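Local coordinates for N-acetyl-beta-D glucosaminidase (Rhizomucor miehei CAU432, PDB 4ZM6), which probably hydrolyses terminal beta-linked N-acetylglucosamine through its family 3 glycosidase part and binds acetyl-CoA in a GCN5-related region linked to glucosamine N-acetylation, at residues A[170-184]-A[222-235]. Residues are numbered along the deposited sequence; the frame is centred on the assembly and turned at random.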
ATOM      1  N   GLN A 170      -2.477 -24.092   8.269  1.00 55.24           N
ATOM      2  CA  GLN A 170      -3.595 -24.600   7.466  1.00 53.85           C
ATOM      3  C   GLN A 170      -3.127 -25.475   6.313  1.00 55.60           C
ATOM      4  O   GLN A 170      -3.861 -26.335   5.831  1.00 55.60           O
ATOM      5  CB  GLN A 170      -4.436 -23.442   6.946  1.00 51.87           C
ATOM      6  CG  GLN A 170      -5.080 -22.643   8.061  1.00 51.10           C
ATOM      7  CD  GLN A 170      -5.982 -21.543   7.559  1.00 52.06           C
ATOM      8  OE1 GLN A 170      -5.879 -21.098   6.418  1.00 52.95           O
ATOM      9  NE2 GLN A 170      -6.878 -21.098   8.412  1.00 52.75           N
ATOM     10  N   ARG A 171      -1.894 -25.254   5.884  1.00 58.51           N
ATOM     11  CA  ARG A 171      -1.270 -26.083   4.869  1.00 60.04           C
ATOM     12  C   ARG A 171      -1.113 -27.509   5.395  1.00 61.26           C
ATOM     13  O   ARG A 171      -1.216 -28.473   4.633  1.00 62.00           O
ATOM     14  CB  ARG A 171       0.089 -25.491   4.493  1.00 61.54           C
ATOM     15  CG  ARG A 171       0.545 -25.795   3.088  1.00 62.38           C
ATOM     16  CD  ARG A 171       0.950 -24.517   2.384  1.00 64.22           C
ATOM     17  NE  ARG A 171       1.225 -24.776   0.978  1.00 66.47           N
ATOM     18  CZ  ARG A 171       1.223 -23.857   0.020  1.00 67.94           C
ATOM     19  NH1 ARG A 171       0.954 -22.584   0.291  1.00 67.71           N
ATOM     20  NH2 ARG A 171       1.490 -24.222  -1.229  1.00 72.43           N
ATOM     21  N   GLY A 172      -0.874 -27.633   6.702  1.00 62.00           N
ATOM     22  CA  GLY A 172      -0.819 -28.934   7.373  1.00 63.14           C
ATOM     23  C   GLY A 172      -2.167 -29.455   7.863  1.00 64.19           C
ATOM     24  O   GLY A 172      -2.217 -30.261   8.793  1.00 64.45           O
ATOM     25  N   LYS A 173      -3.255 -29.002   7.240  1.00 65.51           N
ATOM     26  CA  LYS A 173      -4.611 -29.471   7.554  1.00 66.18           C
ATOM     27  C   LYS A 173      -5.021 -29.209   9.011  1.00 65.27           C
ATOM     28  O   LYS A 173      -5.638 -30.059   9.651  1.00 67.51           O
ATOM     29  CB  LYS A 173      -4.754 -30.961   7.208  1.00 64.81           C
ATOM     30  N   VAL A 174      -4.682 -28.023   9.518  1.00 63.48           N
ATOM     31  CA  VAL A 174      -5.027 -27.609  10.882  1.00 60.72           C
ATOM     32  C   VAL A 174      -5.660 -26.220  10.839  1.00 59.59           C
ATOM     33  O   VAL A 174      -5.105 -25.308  10.231  1.00 59.42           O
ATOM     34  CB  VAL A 174      -3.775 -27.566  11.782  1.00 60.89           C
ATOM     35  CG1 VAL A 174      -4.086 -26.927  13.126  1.00 61.36           C
ATOM     36  CG2 VAL A 174      -3.211 -28.964  11.977  1.00 62.81           C
ATOM     37  N   ALA A 175      -6.805 -26.058  11.498  1.00 57.28           N
ATOM     38  CA  ALA A 175      -7.542 -24.787  11.480  1.00 56.82           C
ATOM     39  C   ALA A 175      -6.826 -23.706  12.291  1.00 55.97           C
ATOM     40  O   ALA A 175      -5.976 -24.012  13.127  1.00 56.34           O
ATOM     41  CB  ALA A 175      -8.956 -24.989  11.997  1.00 56.23           C
ATOM     42  N   THR A 176      -7.170 -22.445  12.036  1.00 55.31           N
ATOM     43  CA  THR A 176      -6.504 -21.319  12.696  1.00 55.32           C
ATOM     44  C   THR A 176      -7.482 -20.296  13.264  1.00 54.83           C
ATOM     45  O   THR A 176      -8.671 -20.298  12.951  1.00 53.27           O
ATOM     46  CB  THR A 176      -5.518 -20.593  11.749  1.00 55.43           C
ATOM     47  OG1 THR A 176      -6.203 -20.129  10.577  1.00 55.67           O
ATOM     48  CG2 THR A 176      -4.382 -21.519  11.345  1.00 55.26           C
ATOM     49  N   SER A 177      -6.949 -19.431  14.119  1.00 55.51           N
ATOM     50  CA  SER A 177      -7.700 -18.338  14.715  1.00 55.77           C
ATOM     51  C   SER A 177      -6.743 -17.187  14.932  1.00 53.35           C
ATOM     52  O   SER A 177      -5.865 -17.256  15.792  1.00 52.88           O
ATOM     53  CB  SER A 177      -8.312 -18.748  16.052  1.00 56.63           C
ATOM     54  OG  SER A 177      -9.254 -19.786  15.879  1.00 60.22           O
ATOM     55  N   ILE A 178      -6.891 -16.140  14.127  1.00 51.05           N
ATOM     56  CA  ILE A 178      -6.100 -14.935  14.327  1.00 48.94           C
ATOM     57  C   ILE A 178      -6.697 -14.165  15.509  1.00 48.84           C
ATOM     58  O   ILE A 178      -7.922 -14.016  15.612  1.00 48.30           O
ATOM     59  CB  ILE A 178      -5.976 -14.071  13.046  1.00 46.97           C
ATOM     60  CG1 ILE A 178      -7.334 -13.760  12.421  1.00 46.70           C
ATOM     61  CG2 ILE A 178      -5.108 -14.785  12.024  1.00 47.27           C
ATOM     62  CD1 ILE A 178      -7.288 -12.607  11.449  1.00 46.81           C
ATOM     63  N   LYS A 179      -5.830 -13.710  16.410  1.00 48.22           N
ATOM     64  CA  LYS A 179      -6.266 -13.092  17.656  1.00 50.33           C
ATOM     65  C   LYS A 179      -5.304 -11.998  18.090  1.00 50.14           C
ATOM     66  O   LYS A 179      -4.150 -12.012  17.674  1.00 48.44           O
ATOM     67  CB  LYS A 179      -6.360 -14.155  18.747  1.00 52.58           C
ATOM     68  CG  LYS A 179      -5.194 -15.128  18.790  1.00 53.39           C
ATOM     69  CD  LYS A 179      -5.052 -15.760  20.169  1.00 55.90           C
ATOM     70  CE  LYS A 179      -4.496 -17.172  20.088  1.00 57.46           C
ATOM     71  NZ  LYS A 179      -3.874 -17.632  21.361  1.00 56.61           N
ATOM     72  N   HIS A 180      -5.737 -11.055  18.932  1.00 52.10           N
ATOM     73  CA  HIS A 180      -7.069 -11.002  19.540  1.00 53.40           C
ATOM     74  C   HIS A 180      -7.795  -9.788  19.003  1.00 53.97           C
ATOM     75  O   HIS A 180      -7.430  -8.654  19.324  1.00 56.14           O
ATOM     76  CB  HIS A 180      -6.955 -10.869  21.059  1.00 53.82           C
ATOM     77  CG  HIS A 180      -6.134 -11.939  21.700  1.00 53.09           C
ATOM     78  ND1 HIS A 180      -6.690 -13.054  22.285  1.00 53.48           N
ATOM     79  CD2 HIS A 180      -4.796 -12.069  21.838  1.00 52.27           C
ATOM     80  CE1 HIS A 180      -5.728 -13.822  22.766  1.00 54.02           C
ATOM     81  NE2 HIS A 180      -4.569 -13.247  22.505  1.00 54.65           N
ATOM     82  N   PHE A 181      -8.821 -10.018  18.193  1.00 52.93           N
ATOM     83  CA  PHE A 181      -9.523  -8.925  17.534  1.00 54.44           C
ATOM     84  C   PHE A 181     -10.173  -8.033  18.588  1.00 54.77           C
ATOM     85  O   PHE A 181     -10.762  -8.547  19.538  1.00 57.59           O
ATOM     86  CB  PHE A 181     -10.580  -9.481  16.576  1.00 54.80           C
ATOM     87  CG  PHE A 181     -11.170  -8.451  15.658  1.00 54.61           C
ATOM     88  CD1 PHE A 181     -10.540  -8.124  14.464  1.00 55.28           C
ATOM     89  CD2 PHE A 181     -12.355  -7.808  15.986  1.00 55.55           C
ATOM     90  CE1 PHE A 181     -11.078  -7.174  13.610  1.00 55.44           C
ATOM     91  CE2 PHE A 181     -12.903  -6.860  15.138  1.00 56.86           C
ATOM     92  CZ  PHE A 181     -12.263  -6.541  13.947  1.00 57.41           C
ATOM     93  N   PRO A 182     -10.086  -6.700  18.429  1.00 54.01           N
ATOM     94  CA  PRO A 182      -9.484  -5.902  17.358  1.00 54.55           C
ATOM     95  C   PRO A 182      -8.013  -5.516  17.544  1.00 55.81           C
ATOM     96  O   PRO A 182      -7.494  -4.711  16.765  1.00 55.95           O
ATOM     97  CB  PRO A 182     -10.340  -4.637  17.372  1.00 54.96           C
ATOM     98  CG  PRO A 182     -10.683  -4.464  18.807  1.00 54.41           C
ATOM     99  CD  PRO A 182     -10.883  -5.855  19.339  1.00 54.41           C
ATOM    100  N   GLY A 183      -7.344  -6.068  18.550  1.00 57.04           N
ATOM    101  CA  GLY A 183      -5.948  -5.732  18.801  1.00 60.22           C
ATOM    102  C   GLY A 183      -5.675  -5.486  20.270  1.00 62.30           C
ATOM    103  O   GLY A 183      -6.059  -4.450  20.820  1.00 64.62           O
ATOM    104  N   HIS A 184      -4.988  -6.439  20.891  1.00 63.16           N
ATOM    105  CA  HIS A 184      -4.701  -6.403  22.320  1.00 63.98           C
ATOM    106  C   HIS A 184      -3.284  -5.928  22.622  1.00 62.29           C
ATOM    107  O   HIS A 184      -2.867  -5.922  23.773  1.00 64.13           O
ATOM    108  CB  HIS A 184      -4.891  -7.806  22.905  1.00 65.50           C
ATOM    109  CG  HIS A 184      -5.281  -7.811  24.347  1.00 66.25           C
ATOM    110  ND1 HIS A 184      -4.456  -7.337  25.346  1.00 66.50           N
ATOM    111  CD2 HIS A 184      -6.411  -8.234  24.960  1.00 67.10           C
ATOM    112  CE1 HIS A 184      -5.064  -7.466  26.511  1.00 67.96           C
ATOM    113  NE2 HIS A 184      -6.251  -8.008  26.304  1.00 68.21           N
ATOM    114  N   ILE A 222      -4.893 -19.982   0.747  1.00 60.42           N
ATOM    115  CA  ILE A 222      -4.594 -20.746   1.964  1.00 60.48           C
ATOM    116  C   ILE A 222      -4.136 -19.849   3.126  1.00 60.22           C
ATOM    117  O   ILE A 222      -4.273 -20.226   4.292  1.00 60.51           O
ATOM    118  CB  ILE A 222      -3.536 -21.854   1.681  1.00 60.70           C
ATOM    119  CG1 ILE A 222      -3.482 -22.896   2.811  1.00 62.13           C
ATOM    120  CG2 ILE A 222      -2.156 -21.253   1.459  1.00 60.09           C
ATOM    121  CD1 ILE A 222      -4.786 -23.626   3.056  1.00 61.98           C
ATOM    122  N   ALA A 223      -3.605 -18.669   2.807  1.00 59.11           N
ATOM    123  CA  ALA A 223      -3.127 -17.727   3.824  1.00 58.41           C
ATOM    124  C   ALA A 223      -4.240 -16.943   4.525  1.00 59.92           C
ATOM    125  O   ALA A 223      -3.974 -16.258   5.518  1.00 62.73           O
ATOM    126  CB  ALA A 223      -2.123 -16.764   3.215  1.00 57.36           C
ATOM    127  N   CYS A 224      -5.469 -17.018   4.015  1.00 59.94           N
ATOM    128  CA  CYS A 224      -6.608 -16.393   4.682  1.00 60.04           C
ATOM    129  C   CYS A 224      -7.067 -17.312   5.807  1.00 59.89           C
ATOM    130  O   CYS A 224      -7.238 -18.513   5.583  1.00 60.13           O
ATOM    131  CB  CYS A 224      -7.756 -16.152   3.705  1.00 60.86           C
ATOM    132  SG  CYS A 224      -9.221 -15.412   4.470  1.00 62.76           S
ATOM    133  N   PRO A 225      -7.263 -16.761   7.020  1.00 58.54           N
ATOM    134  CA  PRO A 225      -7.578 -17.623   8.155  1.00 58.22           C
ATOM    135  C   PRO A 225      -9.010 -18.134   8.116  1.00 58.11           C
ATOM    136  O   PRO A 225      -9.877 -17.512   7.500  1.00 58.39           O
ATOM    137  CB  PRO A 225      -7.356 -16.712   9.361  1.00 57.70           C
ATOM    138  CG  PRO A 225      -7.634 -15.346   8.850  1.00 57.97           C
ATOM    139  CD  PRO A 225      -7.237 -15.337   7.402  1.00 58.27           C
ATOM    140  N   THR A 226      -9.247 -19.246   8.804  1.00 57.46           N
ATOM    141  CA  THR A 226     -10.527 -19.938   8.766  1.00 56.33           C
ATOM    142  C   THR A 226     -11.416 -19.509   9.923  1.00 55.11           C
ATOM    143  O   THR A 226     -12.626 -19.726   9.880  1.00 60.23           O
ATOM    144  CB  THR A 226     -10.343 -21.466   8.796  1.00 55.80           C
ATOM    145  OG1 THR A 226      -9.415 -21.831   9.826  1.00 55.59           O
ATOM    146  CG2 THR A 226      -9.828 -21.965   7.458  1.00 56.44           C
ATOM    147  N   SER A 227     -10.815 -18.912  10.954  1.00 51.97           N
ATOM    148  CA  SER A 227     -11.569 -18.297  12.041  1.00 52.07           C
ATOM    149  C   SER A 227     -10.861 -17.060  12.603  1.00 51.89           C
ATOM    150  O   SER A 227      -9.658 -16.864  12.405  1.00 51.08           O
ATOM    151  CB  SER A 227     -11.825 -19.309  13.164  1.00 51.84           C
ATOM    152  OG  SER A 227     -10.726 -19.388  14.056  1.00 50.58           O
ATOM    153  N   VAL A 228     -11.630 -16.230  13.301  1.00 52.35           N
ATOM    154  CA  VAL A 228     -11.115 -15.036  13.964  1.00 53.67           C
ATOM    155  C   VAL A 228     -11.574 -15.037  15.421  1.00 53.22           C
ATOM    156  O   VAL A 228     -12.747 -15.262  15.697  1.00 51.49           O
ATOM    157  CB  VAL A 228     -11.624 -13.753  13.275  1.00 54.90           C
ATOM    158  CG1 VAL A 228     -11.184 -12.510  14.043  1.00 55.37           C
ATOM    159  CG2 VAL A 228     -11.136 -13.691  11.834  1.00 55.31           C
ATOM    160  N   MET A 229     -10.653 -14.780  16.345  1.00 54.08           N
ATOM    161  CA  MET A 229     -10.988 -14.733  17.764  1.00 53.92           C
ATOM    162  C   MET A 229     -11.068 -13.291  18.275  1.00 55.48           C
ATOM    163  O   MET A 229     -10.168 -12.480  18.046  1.00 55.74           O
ATOM    164  CB  MET A 229      -9.964 -15.512  18.584  1.00 53.22           C
ATOM    165  CG  MET A 229     -10.352 -15.692  20.047  1.00 51.67           C
ATOM    166  SD  MET A 229      -9.000 -16.340  21.038  1.00 49.14           S
ATOM    167  CE  MET A 229      -8.977 -18.037  20.475  1.00 50.98           C
ATOM    168  N   VAL A 230     -12.146 -12.993  18.989  1.00 55.94           N
ATOM    169  CA  VAL A 230     -12.353 -11.680  19.573  1.00 57.25           C
ATOM    170  C   VAL A 230     -11.976 -11.723  21.052  1.00 58.91           C
ATOM    171  O   VAL A 230     -12.640 -12.380  21.855  1.00 60.62           O
ATOM    172  CB  VAL A 230     -13.821 -11.245  19.422  1.00 57.00           C
ATOM    173  CG1 VAL A 230     -14.002  -9.811  19.890  1.00 57.13           C
ATOM    174  CG2 VAL A 230     -14.268 -11.402  17.975  1.00 57.14           C
ATOM    175  N   GLY A 231     -10.907 -11.024  21.414  1.00 60.51           N
ATOM    176  CA  GLY A 231     -10.493 -10.933  22.808  1.00 63.71           C
ATOM    177  C   GLY A 231     -11.444 -10.092  23.639  1.00 67.43           C
ATOM    178  O   GLY A 231     -12.481  -9.627  23.147  1.00 65.20           O
ATOM    179  N   HIS A 232     -11.086  -9.900  24.907  1.00 69.93           N
ATOM    180  CA  HIS A 232     -11.897  -9.123  25.842  1.00 68.38           C
ATOM    181  C   HIS A 232     -11.211  -7.802  26.152  1.00 69.94           C
ATOM    182  O   HIS A 232     -10.281  -7.753  26.960  1.00 72.78           O
ATOM    183  CB  HIS A 232     -12.125  -9.907  27.133  1.00 66.12           C
ATOM    184  CG  HIS A 232     -12.501 -11.335  26.910  1.00 66.01           C
ATOM    185  ND1 HIS A 232     -13.712 -11.710  26.371  1.00 66.40           N
ATOM    186  CD2 HIS A 232     -11.825 -12.481  27.156  1.00 65.55           C
ATOM    187  CE1 HIS A 232     -13.766 -13.028  26.292  1.00 66.00           C
ATOM    188  NE2 HIS A 232     -12.635 -13.519  26.766  1.00 66.00           N
ATOM    189  N   MET A 233     -11.670  -6.738  25.496  1.00 71.46           N
ATOM    190  CA  MET A 233     -11.179  -5.384  25.755  1.00 72.75           C
ATOM    191  C   MET A 233     -12.282  -4.345  25.569  1.00 72.62           C
ATOM    192  O   MET A 233     -13.166  -4.502  24.724  1.00 69.69           O
ATOM    193  CB  MET A 233      -9.962  -5.063  24.875  1.00 75.55           C
ATOM    194  CG  MET A 233     -10.002  -5.648  23.469  1.00 77.93           C
ATOM    195  SD  MET A 233      -8.350  -6.023  22.844  1.00 79.45           S
ATOM    196  CE  MET A 233      -8.673  -7.553  21.973  1.00 80.26           C
ATOM    197  N   LEU A 234     -12.226  -3.296  26.387  1.00 73.83           N
ATOM    198  CA  LEU A 234     -13.240  -2.250  26.394  1.00 73.46           C
ATOM    199  C   LEU A 234     -12.835  -1.163  25.405  1.00 73.78           C
ATOM    200  O   LEU A 234     -11.727  -0.622  25.482  1.00 70.50           O
ATOM    201  CB  LEU A 234     -13.384  -1.672  27.811  1.00 74.39           C
ATOM    202  CG  LEU A 234     -14.705  -1.010  28.232  1.00 71.86           C
ATOM    203  CD1 LEU A 234     -14.999   0.233  27.411  1.00 73.16           C
ATOM    204  CD2 LEU A 234     -15.869  -1.987  28.157  1.00 72.67           C
ATOM    205  N   LEU A 235     -13.741  -0.855  24.478  1.00 75.13           N
ATOM    206  CA  LEU A 235     -13.511   0.164  23.454  1.00 74.72           C
ATOM    207  C   LEU A 235     -14.591   1.242  23.554  1.00 72.62           C
ATOM    208  O   LEU A 235     -15.634   1.143  22.901  1.00 68.44           O
ATOM    209  CB  LEU A 235     -13.505  -0.485  22.068  1.00 75.42           C
ATOM    210  CG  LEU A 235     -12.263  -1.349  21.800  1.00 75.77           C
ATOM    211  CD1 LEU A 235     -12.636  -2.730  21.285  1.00 76.40           C
ATOM    212  CD2 LEU A 235     -11.300  -0.652  20.845  1.00 76.07           C
TER
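Ile-178 and Val-228 sit abreast on two neighbouring parallel strands and illustrate how a TIM-barrel wall is sealed toward its helices. CG1 of Ile-178 lies 3.8 Å from CG2 of Val-228, while Ile-178 CD1 reaches back to the ring carbon CG of Pro-225. That reach follows from chi1 of 52°, which places CG1 between the backbone N and the carbonyl carbon, with the chain extended beyond. The other branch of Val-228, CG1, meets CB of Phe-181, whose ring then leads away from the strand 227-230. Met-229 and Lys-179 occupy the other side of the sheet, running alongside each other in the same direction, and SD of Met-229 lies 4.1 Å from CD of Lys-179.

Backbone bonds fix this register: Met-229 N donates to Ile-178 O at 2.9 Å, and Phe-181 N to Met-229 O at 2.8 Å. Between the pairs Ile-178/Val-228 and Phe-181/Val-230 a beta bulge moves the pairing by one residue, and the peptides before His-180 and Pro-182 are both modelled cis. At the entry to the strands, Thr-226 OG1 accepts a nearly straight bond (176°) from Thr-176 N, and Ser-227 OG donates to Thr-176 O. At the exit, Met-233 reaches across, its chain bent at chi2 and chi3; its CE meets Pro-182 CD tip to tip at 3.8 Å, and its SD lies obliquely against the His-184 ring.

Lys-179 carries its amine away to salt bridges with Glu-82 and Asp-80. Helices 155-171 and 211-217 cover the Ile-178 side through Val-166, Phe-213 and Ala-216, with Leu-217 against Val-228. Strand 227-230 runs between strands 178-181 and 264-267, while helix 323-340 packs on Ala-175 and Thr-226.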